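Side-chain contacts in glycosyltransferase Gtf1 (Streptococcus pneumoniae, PDB 4PQG), which is a glycosyltransferase of the GT-B class, with two parallel-sheet domains, an added antiparallel sheet, and UDP bound in the model: residues 63-67 with 68-72; 239-242 with 243-247; 381-384 with 385-389. All coordinates share one frame; numbering follows the deposited sequence.

Overall arrangement
All three contacts are the same kind of joint, the turn that carries a helix into a strand of a parallel sheet, and they follow one another along the chain without overlap. Interactions 1 and 2 feed one seven-stranded sheet: 63-72 leads into one of its two edge strands, 70-72, whereas 239-247 leads into the inner strand 244-248, with centres about 21 Å apart. Interaction 3 leads into strand 387-391, at the border of the six-stranded sheet; its centre lies about 38 Å from that of interaction 1 and about 50 Å from that of interaction 2, across the chain's centre. The two sheets are consistent with the paired Rossmann-like domains of a GT-B glycosyltransferase.

Interaction 1. Residues 63-67 with 68-72; sequences IGFDD and NQVIW
Gln-69 reaches back over the turn to Asp-66, and the two residues are bonded twice. The side-chain OE1 of Gln-69 takes the backbone N-H of Asp-66 at 3.1 Å, in the carbonyl plane, while Gln-69 N donates to Asp-66 O at 2.8 Å. Extended beyond CG (chi2 175°), the glutamine lays its amide at a slant across the Asp-66 carboxylate, planes 31° apart, with Gln-69 OE1 3.5 Å from Asp-66 OD2, two acceptors that do not bond. On the inner side the packing is apolar: CG2 of Val-70 sits 3.8 Å from CB of Phe-65, and the phenylalanine ring goes on to meet Phe-45 and helix 24-38. The outer side is wetter. One water donates to both Asp-66 OD2 and Asn-68 OD1, and a second joins Asp-67 O, already bonded to Val-70 N at 3.1 Å, to Val-70 O. Asp-67 OD1 is hydrogen-bonded to Gln-57 NE2. The buried amide of Gln-69 is satisfied at both ends, its OE1 also by Arg-37 and its NE2 by Ala-33 O. Arg-37, also in a long, weak ion pair with Asp-66 OD2, would probably offset the closeness of the two acceptor oxygens.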
ATOM      1  N   ILE A  63       0.456   6.746  -7.058  1.00 23.37           N
ATOM      2  CA  ILE A  63      -0.639   5.819  -6.827  1.00 24.40           C
ATOM      3  C   ILE A  63      -1.973   6.473  -7.222  1.00 24.82           C
ATOM      4  O   ILE A  63      -3.021   5.828  -7.259  1.00 24.73           O
ATOM      5  CB  ILE A  63      -0.610   5.341  -5.346  1.00 25.07           C
ATOM      6  CG1 ILE A  63      -1.207   3.955  -5.178  1.00 24.92           C
ATOM      7  CG2 ILE A  63      -1.279   6.326  -4.410  1.00 25.32           C
ATOM      8  CD1 ILE A  63      -1.066   3.467  -3.748  1.00 24.38           C
ATOM      9  N   GLY A  64      -1.911   7.768  -7.527  1.00 25.58           N
ATOM     10  CA  GLY A  64      -3.040   8.466  -8.076  1.00 25.40           C
ATOM     11  C   GLY A  64      -3.831   9.374  -7.153  1.00 25.70           C
ATOM     12  O   GLY A  64      -4.876   9.869  -7.570  1.00 26.54           O
ATOM     13  N   PHE A  65      -3.371   9.614  -5.921  1.00 24.33           N
ATOM     14  CA  PHE A  65      -4.034  10.625  -5.069  1.00 23.12           C
ATOM     15  C   PHE A  65      -3.782  12.024  -5.666  1.00 23.49           C
ATOM     16  O   PHE A  65      -2.709  12.279  -6.213  1.00 23.53           O
ATOM     17  CB  PHE A  65      -3.478  10.620  -3.638  1.00 22.22           C
ATOM     18  CG  PHE A  65      -3.819   9.406  -2.833  1.00 21.77           C
ATOM     19  CD1 PHE A  65      -5.126   9.166  -2.392  1.00 21.03           C
ATOM     20  CD2 PHE A  65      -2.824   8.520  -2.464  1.00 21.64           C
ATOM     21  CE1 PHE A  65      -5.422   8.046  -1.628  1.00 21.33           C
ATOM     22  CE2 PHE A  65      -3.115   7.393  -1.702  1.00 21.96           C
ATOM     23  CZ  PHE A  65      -4.410   7.157  -1.277  1.00 21.73           C
ATOM     24  N   ASP A  66      -4.767  12.922  -5.580  1.00 24.84           N
ATOM     25  CA  ASP A  66      -4.524  14.343  -5.866  1.00 25.65           C
ATOM     26  C   ASP A  66      -3.800  14.934  -4.672  1.00 24.45           C
ATOM     27  O   ASP A  66      -4.091  14.545  -3.542  1.00 24.62           O
ATOM     28  CB  ASP A  66      -5.835  15.110  -6.020  1.00 27.51           C
ATOM     29  CG  ASP A  66      -6.644  14.660  -7.209  1.00 29.66           C
ATOM     30  OD1 ASP A  66      -6.076  14.394  -8.284  1.00 29.90           O
ATOM     31  OD2 ASP A  66      -7.870  14.602  -7.061  1.00 31.89           O
ATOM     32  N   ASP A  67      -2.887  15.879  -4.919  1.00 25.03           N
ATOM     33  CA  ASP A  67      -2.133  16.541  -3.845  1.00 25.68           C
ATOM     34  C   ASP A  67      -3.042  17.089  -2.742  1.00 25.61           C
ATOM     35  O   ASP A  67      -2.717  16.996  -1.563  1.00 25.00           O
ATOM     36  CB  ASP A  67      -1.256  17.676  -4.392  1.00 25.89           C
ATOM     37  CG  ASP A  67      -0.129  17.179  -5.278  1.00 27.01           C
ATOM     38  OD1 ASP A  67       0.044  15.941  -5.458  1.00 25.86           O
ATOM     39  OD2 ASP A  67       0.598  18.048  -5.797  1.00 27.90           O
ATOM     40  N   ASN A  68      -4.193  17.644  -3.114  1.00 25.53           N
ATOM     41  CA  ASN A  68      -5.079  18.210  -2.097  1.00 26.57           C
ATOM     42  C   ASN A  68      -5.889  17.158  -1.336  1.00 26.57           C
ATOM     43  O   ASN A  68      -6.652  17.495  -0.452  1.00 28.07           O
ATOM     44  CB  ASN A  68      -5.975  19.310  -2.682  1.00 29.11           C
ATOM     45  CG  ASN A  68      -6.964  18.780  -3.702  1.00 30.98           C
ATOM     46  OD1 ASN A  68      -7.394  17.617  -3.647  1.00 30.06           O
ATOM     47  ND2 ASN A  68      -7.339  19.637  -4.643  1.00 33.20           N
ATOM     48  N   GLN A  69      -5.719  15.886  -1.683  1.00 26.32           N
ATOM     49  CA  GLN A  69      -6.271  14.793  -0.874  1.00 25.15           C
ATOM     50  C   GLN A  69      -5.261  14.245   0.160  1.00 24.92           C
ATOM     51  O   GLN A  69      -5.585  13.323   0.909  1.00 25.64           O
ATOM     52  CB  GLN A  69      -6.710  13.654  -1.793  1.00 25.91           C
ATOM     53  CG  GLN A  69      -8.040  13.860  -2.490  1.00 26.76           C
ATOM     54  CD  GLN A  69      -8.345  12.740  -3.467  1.00 27.47           C
ATOM     55  OE1 GLN A  69      -7.516  12.392  -4.315  1.00 28.14           O
ATOM     56  NE2 GLN A  69      -9.542  12.171  -3.359  1.00 27.90           N
ATOM     57  N   VAL A  70      -4.046  14.793   0.201  1.00 22.47           N
ATOM     58  CA  VAL A  70      -2.974  14.176   0.989  1.00 21.03           C
ATOM     59  C   VAL A  70      -2.621  14.970   2.243  1.00 21.40           C
ATOM     60  O   VAL A  70      -2.349  16.167   2.157  1.00 21.50           O
ATOM     61  CB  VAL A  70      -1.709  13.948   0.133  1.00 20.62           C
ATOM     62  CG1 VAL A  70      -0.545  13.442   0.988  1.00 19.21           C
ATOM     63  CG2 VAL A  70      -2.023  12.970  -0.990  1.00 20.07           C
ATOM     64  N   ILE A  71      -2.643  14.298   3.397  1.00 19.89           N
ATOM     65  CA  ILE A  71      -2.085  14.847   4.645  1.00 19.94           C
ATOM     66  C   ILE A  71      -0.949  13.948   5.147  1.00 19.31           C
ATOM     67  O   ILE A  71      -1.115  12.725   5.258  1.00 19.51           O
ATOM     68  CB  ILE A  71      -3.151  14.985   5.752  1.00 19.41           C
ATOM     69  CG1 ILE A  71      -4.134  16.108   5.390  1.00 20.19           C
ATOM     70  CG2 ILE A  71      -2.480  15.311   7.088  1.00 20.49           C
ATOM     71  CD1 ILE A  71      -5.338  16.244   6.305  1.00 19.73           C
ATOM     72  N   TRP A  72       0.209  14.549   5.393  1.00 18.45           N
ATOM     73  CA  TRP A  72       1.317  13.865   6.036  1.00 17.62           C
ATOM     74  C   TRP A  72       1.419  14.432   7.411  1.00 17.25           C
ATOM     75  O   TRP A  72       1.504  15.656   7.579  1.00 16.81           O
ATOM     76  CB  TRP A  72       2.620  14.035   5.247  1.00 17.82           C
ATOM     77  CG  TRP A  72       3.823  13.356   5.889  1.00 17.00           C
ATOM     78  CD1 TRP A  72       3.858  12.146   6.588  1.00 17.02           C
ATOM     79  CD2 TRP A  72       5.205  13.845   5.919  1.00 17.09           C
ATOM     80  NE1 TRP A  72       5.126  11.870   7.032  1.00 16.91           N
ATOM     81  CE2 TRP A  72       5.981  12.844   6.660  1.00 16.79           C
ATOM     82  CE3 TRP A  72       5.850  14.974   5.433  1.00 17.38           C
ATOM     83  CZ2 TRP A  72       7.341  12.985   6.878  1.00 17.48           C
ATOM     84  CZ3 TRP A  72       7.225  15.098   5.654  1.00 17.14           C
ATOM     85  CH2 TRP A  72       7.945  14.137   6.378  1.00 17.32           C
TER
HETATM   86  O   HOH W   1      -9.153  16.226  -5.298  1.00 28.15           O
HETATM   87  O   HOH W   2      -2.726  18.410   0.684  1.00 27.96           O

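Interaction 2. Residues 239-242 with 243-247; sequences EAQT and AHLAV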
ATOM      1  N   GLU A 239     -10.253  10.530  19.904  1.00 25.33           N
ATOM      2  CA  GLU A 239     -10.470  11.800  19.235  1.00 24.23           C
ATOM      3  C   GLU A 239     -11.521  11.744  18.140  1.00 25.55           C
ATOM      4  O   GLU A 239     -12.054  12.780  17.740  1.00 25.52           O
ATOM      5  CB  GLU A 239      -9.157  12.349  18.671  1.00 24.30           C
ATOM      6  CG  GLU A 239      -8.094  12.607  19.729  1.00 23.47           C
ATOM      7  CD  GLU A 239      -8.569  13.582  20.789  1.00 24.48           C
ATOM      8  OE1 GLU A 239      -9.211  14.593  20.414  1.00 23.74           O
ATOM      9  OE2 GLU A 239      -8.297  13.331  21.981  1.00 22.38           O
ATOM     10  N   ALA A 240     -11.822  10.542  17.658  1.00 25.67           N
ATOM     11  CA  ALA A 240     -12.823  10.372  16.611  1.00 27.33           C
ATOM     12  C   ALA A 240     -14.252  10.304  17.162  1.00 28.01           C
ATOM     13  O   ALA A 240     -15.202  10.366  16.387  1.00 29.32           O
ATOM     14  CB  ALA A 240     -12.525   9.132  15.778  1.00 26.57           C
ATOM     15  N   GLN A 241     -14.399  10.177  18.480  1.00 29.40           N
ATOM     16  CA  GLN A 241     -15.726  10.041  19.095  1.00 32.32           C
ATOM     17  C   GLN A 241     -16.649  11.240  18.841  1.00 34.40           C
ATOM     18  O   GLN A 241     -17.864  11.083  18.793  1.00 37.36           O
ATOM     19  CB  GLN A 241     -15.615   9.747  20.596  1.00 32.80           C
ATOM     20  CG  GLN A 241     -14.953   8.419  20.923  1.00 32.70           C
ATOM     21  CD  GLN A 241     -15.554   7.254  20.146  1.00 34.12           C
ATOM     22  OE1 GLN A 241     -16.678   6.831  20.419  1.00 34.67           O
ATOM     23  NE2 GLN A 241     -14.810   6.738  19.167  1.00 31.11           N
ATOM     24  N   THR A 242     -16.070  12.427  18.665  1.00 34.67           N
ATOM     25  CA  THR A 242     -16.865  13.623  18.373  1.00 36.35           C
ATOM     26  C   THR A 242     -17.321  13.654  16.919  1.00 36.30           C
ATOM     27  O   THR A 242     -18.222  14.411  16.580  1.00 37.92           O
ATOM     28  CB  THR A 242     -16.150  14.951  18.736  1.00 38.26           C
ATOM     29  OG1 THR A 242     -14.883  15.036  18.064  1.00 38.24           O
ATOM     30  CG2 THR A 242     -15.946  15.065  20.250  1.00 38.93           C
ATOM     31  N   ALA A 243     -16.703  12.834  16.067  1.00 32.80           N
ATOM     32  CA  ALA A 243     -17.154  12.655  14.692  1.00 31.59           C
ATOM     33  C   ALA A 243     -17.836  11.290  14.566  1.00 30.37           C
ATOM     34  O   ALA A 243     -18.537  10.862  15.483  1.00 31.67           O
ATOM     35  CB  ALA A 243     -15.981  12.772  13.720  1.00 32.31           C
ATOM     36  N   HIS A 244     -17.652  10.628  13.423  1.00 27.55           N
ATOM     37  CA  HIS A 244     -17.988   9.212  13.288  1.00 28.49           C
ATOM     38  C   HIS A 244     -16.734   8.454  12.969  1.00 27.14           C
ATOM     39  O   HIS A 244     -15.831   8.993  12.336  1.00 25.68           O
ATOM     40  CB  HIS A 244     -19.021   8.985  12.194  1.00 31.99           C
ATOM     41  CG  HIS A 244     -20.300   9.770  12.390  1.00 35.81           C
ATOM     42  ND1 HIS A 244     -21.330   9.309  13.132  1.00 37.23           N
ATOM     43  CD2 HIS A 244     -20.677  11.032  11.930  1.00 35.45           C
ATOM     44  CE1 HIS A 244     -22.324  10.227  13.137  1.00 37.84           C
ATOM     45  NE2 HIS A 244     -21.926  11.276  12.395  1.00 36.87           N
ATOM     46  N   LEU A 245     -16.685   7.198  13.403  1.00 25.51           N
ATOM     47  CA  LEU A 245     -15.508   6.361  13.267  1.00 23.51           C
ATOM     48  C   LEU A 245     -15.864   5.062  12.541  1.00 22.67           C
ATOM     49  O   LEU A 245     -16.732   4.306  12.980  1.00 23.03           O
ATOM     50  CB  LEU A 245     -14.908   6.053  14.651  1.00 22.06           C
ATOM     51  CG  LEU A 245     -13.698   5.111  14.687  1.00 21.91           C
ATOM     52  CD1 LEU A 245     -12.508   5.727  13.963  1.00 22.18           C
ATOM     53  CD2 LEU A 245     -13.332   4.726  16.109  1.00 22.68           C
ATOM     54  N   ALA A 246     -15.187   4.816  11.425  1.00 21.82           N
ATOM     55  CA  ALA A 246     -15.306   3.552  10.702  1.00 20.89           C
ATOM     56  C   ALA A 246     -13.941   2.866  10.690  1.00 20.92           C
ATOM     57  O   ALA A 246     -12.904   3.541  10.624  1.00 20.32           O
ATOM     58  CB  ALA A 246     -15.803   3.795   9.282  1.00 21.75           C
ATOM     59  N   VAL A 247     -13.948   1.538  10.801  1.00 19.68           N
ATOM     60  CA  VAL A 247     -12.724   0.723  10.721  1.00 19.58           C
ATOM     61  C   VAL A 247     -12.856  -0.202   9.514  1.00 20.33           C
ATOM     62  O   VAL A 247     -13.825  -0.971   9.409  1.00 19.86           O
ATOM     63  CB  VAL A 247     -12.483  -0.105  12.002  1.00 19.42           C
ATOM     64  CG1 VAL A 247     -11.394  -1.169  11.796  1.00 18.92           C
ATOM     65  CG2 VAL A 247     -12.156   0.812  13.176  1.00 19.47           C
TER
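Leu-245, near the start of strand 244-248, extends back toward the end of helix 233-240, and its side chain can be followed outward atom by atom. Leu-245 CB lies 4.1 Å from Ala-240 CB. With CG anti to the backbone N (chi1 177°), the two methyls are set toward Ala-240 and Gln-241 and divide the work. Leu-245 CD1 rests against the Ala-240 methyl, CB, at 3.9 Å, and CD2 comes up to NE2 of Gln-241, also at 3.9 Å, a van der Waals touch between a methyl and an amide nitrogen. The glutamine can meet it because its chain bends at chi2 (-50°), bringing its amide toward the leucine. That amide is engaged elsewhere: NE2 donates to the carbonyl oxygens of Phe-237 and Lys-279. In the backbone, Ala-240 to Ala-243 form a type I beta turn, closed by Ala-243 N donating to Ala-240 O at 2.9 Å with a bent N-H...O angle of 138°. The methyl of Ala-243 lies close to the same oxygen. This is the helix-to-strand joint of a beta-alpha-beta unit, strands 223-226 and 244-248 flanking the helix in sequence. The contact between side chains is thus dispersive, whereas Gln-241 NE2 and Ala-243 N donate to backbone carbonyls, so across this contact the leucine methyls meet a methyl and an amide nitrogen that is already bonded.

Interaction 3. Residues 381-384 with 385-389; sequences HQAE and DYIQL
The turn that takes helix 371-380 into edge strand 387-391 of the six-stranded parallel sheet follows a Schellman motif, in which Gln-382, at positive phi, is the C-prime residue, and centres on Ala-383. The carbonyl oxygen of Ala-383 is gripped by two successive backbone N-H groups. Ile-387 N approaches at 2.9 Å, nearly in line with the C=O bond, while Tyr-386 N, at 3.0 Å, comes from above the carbonyl plane. The methyl of the same alanine is packed by both of these residues. Tyr-386 has CG between its own backbone N and carbonyl carbon (chi1 72°), which brings the ring back to Ala-383, whose CB it meets obliquely, with Tyr-386 CE2 at 3.6 Å. CD1 of Ile-387 adds a second apolar touch to Ala-383 CB at 3.8 Å, and the isoleucine continues inward to helices 343-353 and 371-380 and to strand 361-365. The far end of the tyrosine ring is tied in by water: a molecule at the ring edge, in its plane, bridges OH of Tyr-386 and the carbonyl oxygen of His-381, while the ring itself stacks on His-354. Ala-383 thus offers its oxygen for bonding and its methyl for packing to the same two residues. One strand residue further on, Gln-388 returns to the turn through its side chain. Its NE2 donates to Glu-384 O at 3.1 Å with an N-H...O angle of 166°, the acceptor only 5° out of the amide plane.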
ATOM      1  N   HIS A 381      16.116 -24.296 -12.975  1.00 31.85           N
ATOM      2  CA  HIS A 381      15.387 -25.015 -14.019  1.00 32.36           C
ATOM      3  C   HIS A 381      15.631 -24.458 -15.404  1.00 31.66           C
ATOM      4  O   HIS A 381      14.982 -24.867 -16.366  1.00 32.13           O
ATOM      5  CB  HIS A 381      13.893 -25.094 -13.677  1.00 32.02           C
ATOM      6  CG  HIS A 381      13.588 -25.990 -12.486  1.00 32.74           C
ATOM      7  ND1 HIS A 381      13.681 -25.563 -11.205  1.00 33.84           N
ATOM      8  CD2 HIS A 381      13.201 -27.326 -12.422  1.00 31.72           C
ATOM      9  CE1 HIS A 381      13.367 -26.572 -10.372  1.00 32.06           C
ATOM     10  NE2 HIS A 381      13.070 -27.646 -11.115  1.00 33.14           N
ATOM     11  N   GLN A 382      16.591 -23.536 -15.515  1.00 31.07           N
ATOM     12  CA  GLN A 382      16.891 -22.828 -16.770  1.00 32.74           C
ATOM     13  C   GLN A 382      15.630 -22.268 -17.442  1.00 33.73           C
ATOM     14  O   GLN A 382      15.436 -22.377 -18.658  1.00 32.48           O
ATOM     15  CB  GLN A 382      17.717 -23.710 -17.729  1.00 33.81           C
ATOM     16  CG  GLN A 382      19.152 -23.933 -17.254  1.00 35.35           C
ATOM     17  CD  GLN A 382      19.848 -25.123 -17.917  1.00 37.78           C
ATOM     18  OE1 GLN A 382      19.771 -25.324 -19.139  1.00 37.01           O
ATOM     19  NE2 GLN A 382      20.558 -25.903 -17.109  1.00 36.83           N
ATOM     20  N   ALA A 383      14.777 -21.648 -16.634  1.00 32.31           N
ATOM     21  CA  ALA A 383      13.482 -21.194 -17.105  1.00 32.06           C
ATOM     22  C   ALA A 383      13.448 -19.698 -17.445  1.00 32.90           C
ATOM     23  O   ALA A 383      12.388 -19.150 -17.747  1.00 34.97           O
ATOM     24  CB  ALA A 383      12.406 -21.559 -16.086  1.00 33.46           C
ATOM     25  N   GLU A 384      14.612 -19.053 -17.428  1.00 33.33           N
ATOM     26  CA  GLU A 384      14.723 -17.609 -17.702  1.00 35.89           C
ATOM     27  C   GLU A 384      14.020 -17.111 -18.966  1.00 35.52           C
ATOM     28  O   GLU A 384      13.553 -15.983 -19.004  1.00 33.93           O
ATOM     29  CB  GLU A 384      16.192 -17.155 -17.743  1.00 37.54           C
ATOM     30  CG  GLU A 384      16.942 -17.310 -16.428  1.00 38.80           C
ATOM     31  CD  GLU A 384      17.771 -18.578 -16.378  1.00 41.00           C
ATOM     32  OE1 GLU A 384      17.395 -19.573 -17.026  1.00 41.66           O
ATOM     33  OE2 GLU A 384      18.808 -18.585 -15.686  1.00 44.98           O
ATOM     34  N   ASP A 385      13.969 -17.941 -20.004  1.00 37.47           N
ATOM     35  CA  ASP A 385      13.414 -17.520 -21.282  1.00 38.39           C
ATOM     36  C   ASP A 385      11.895 -17.465 -21.286  1.00 35.75           C
ATOM     37  O   ASP A 385      11.312 -16.807 -22.145  1.00 36.92           O
ATOM     38  CB  ASP A 385      13.933 -18.401 -22.435  1.00 43.13           C
ATOM     39  CG  ASP A 385      15.391 -18.112 -22.782  1.00 47.41           C
ATOM     40  OD1 ASP A 385      15.932 -17.069 -22.338  1.00 49.58           O
ATOM     41  OD2 ASP A 385      16.000 -18.930 -23.504  1.00 51.67           O
ATOM     42  N   TYR A 386      11.262 -18.130 -20.322  1.00 32.61           N
ATOM     43  CA  TYR A 386       9.798 -18.175 -20.268  1.00 31.04           C
ATOM     44  C   TYR A 386       9.139 -17.799 -18.927  1.00 28.12           C
ATOM     45  O   TYR A 386       7.906 -17.680 -18.855  1.00 26.02           O
ATOM     46  CB  TYR A 386       9.282 -19.520 -20.794  1.00 30.58           C
ATOM     47  CG  TYR A 386       9.491 -20.736 -19.908  1.00 30.35           C
ATOM     48  CD1 TYR A 386       8.467 -21.204 -19.092  1.00 31.51           C
ATOM     49  CD2 TYR A 386      10.692 -21.454 -19.931  1.00 32.22           C
ATOM     50  CE1 TYR A 386       8.635 -22.327 -18.290  1.00 31.80           C
ATOM     51  CE2 TYR A 386      10.869 -22.589 -19.136  1.00 31.71           C
ATOM     52  CZ  TYR A 386       9.833 -23.017 -18.320  1.00 31.59           C
ATOM     53  OH  TYR A 386       9.977 -24.134 -17.528  1.00 32.53           O
ATOM     54  N   ILE A 387       9.950 -17.640 -17.879  1.00 28.19           N
ATOM     55  CA  ILE A 387       9.480 -17.116 -16.583  1.00 27.48           C
ATOM     56  C   ILE A 387      10.337 -15.910 -16.185  1.00 28.87           C
ATOM     57  O   ILE A 387      11.572 -16.025 -16.067  1.00 27.48           O
ATOM     58  CB  ILE A 387       9.487 -18.182 -15.455  1.00 26.10           C
ATOM     59  CG1 ILE A 387       8.699 -19.426 -15.880  1.00 26.32           C
ATOM     60  CG2 ILE A 387       8.867 -17.619 -14.171  1.00 25.76           C
ATOM     61  CD1 ILE A 387       8.843 -20.628 -14.964  1.00 26.02           C
ATOM     62  N   GLN A 388       9.682 -14.758 -15.994  1.00 27.98           N
ATOM     63  CA  GLN A 388      10.377 -13.492 -15.710  1.00 29.73           C
ATOM     64  C   GLN A 388       9.699 -12.609 -14.647  1.00 28.70           C
ATOM     65  O   GLN A 388       8.474 -12.559 -14.548  1.00 27.16           O
ATOM     66  CB  GLN A 388      10.585 -12.684 -16.996  1.00 31.64           C
ATOM     67  CG  GLN A 388      11.665 -13.261 -17.901  1.00 35.20           C
ATOM     68  CD  GLN A 388      11.581 -12.767 -19.333  1.00 37.40           C
ATOM     69  OE1 GLN A 388      10.904 -11.777 -19.631  1.00 35.47           O
ATOM     70  NE2 GLN A 388      12.274 -13.472 -20.240  1.00 38.87           N
ATOM     71  N   LEU A 389      10.537 -11.929 -13.866  1.00 28.86           N
ATOM     72  CA  LEU A 389      10.115 -10.952 -12.873  1.00 28.09           C
ATOM     73  C   LEU A 389      10.121  -9.590 -13.535  1.00 25.87           C
ATOM     74  O   LEU A 389      11.140  -9.140 -14.054  1.00 26.22           O
ATOM     75  CB  LEU A 389      11.076 -10.947 -11.680  1.00 29.10           C
ATOM     76  CG  LEU A 389      10.939 -11.956 -10.527  1.00 31.27           C
ATOM     77  CD1 LEU A 389      10.814 -13.388 -11.016  1.00 33.52           C
ATOM     78  CD2 LEU A 389      12.121 -11.830  -9.576  1.00 31.04           C
TER
HETATM   79  O   HOH W   3      12.446 -25.571 -17.808  1.00 38.04           O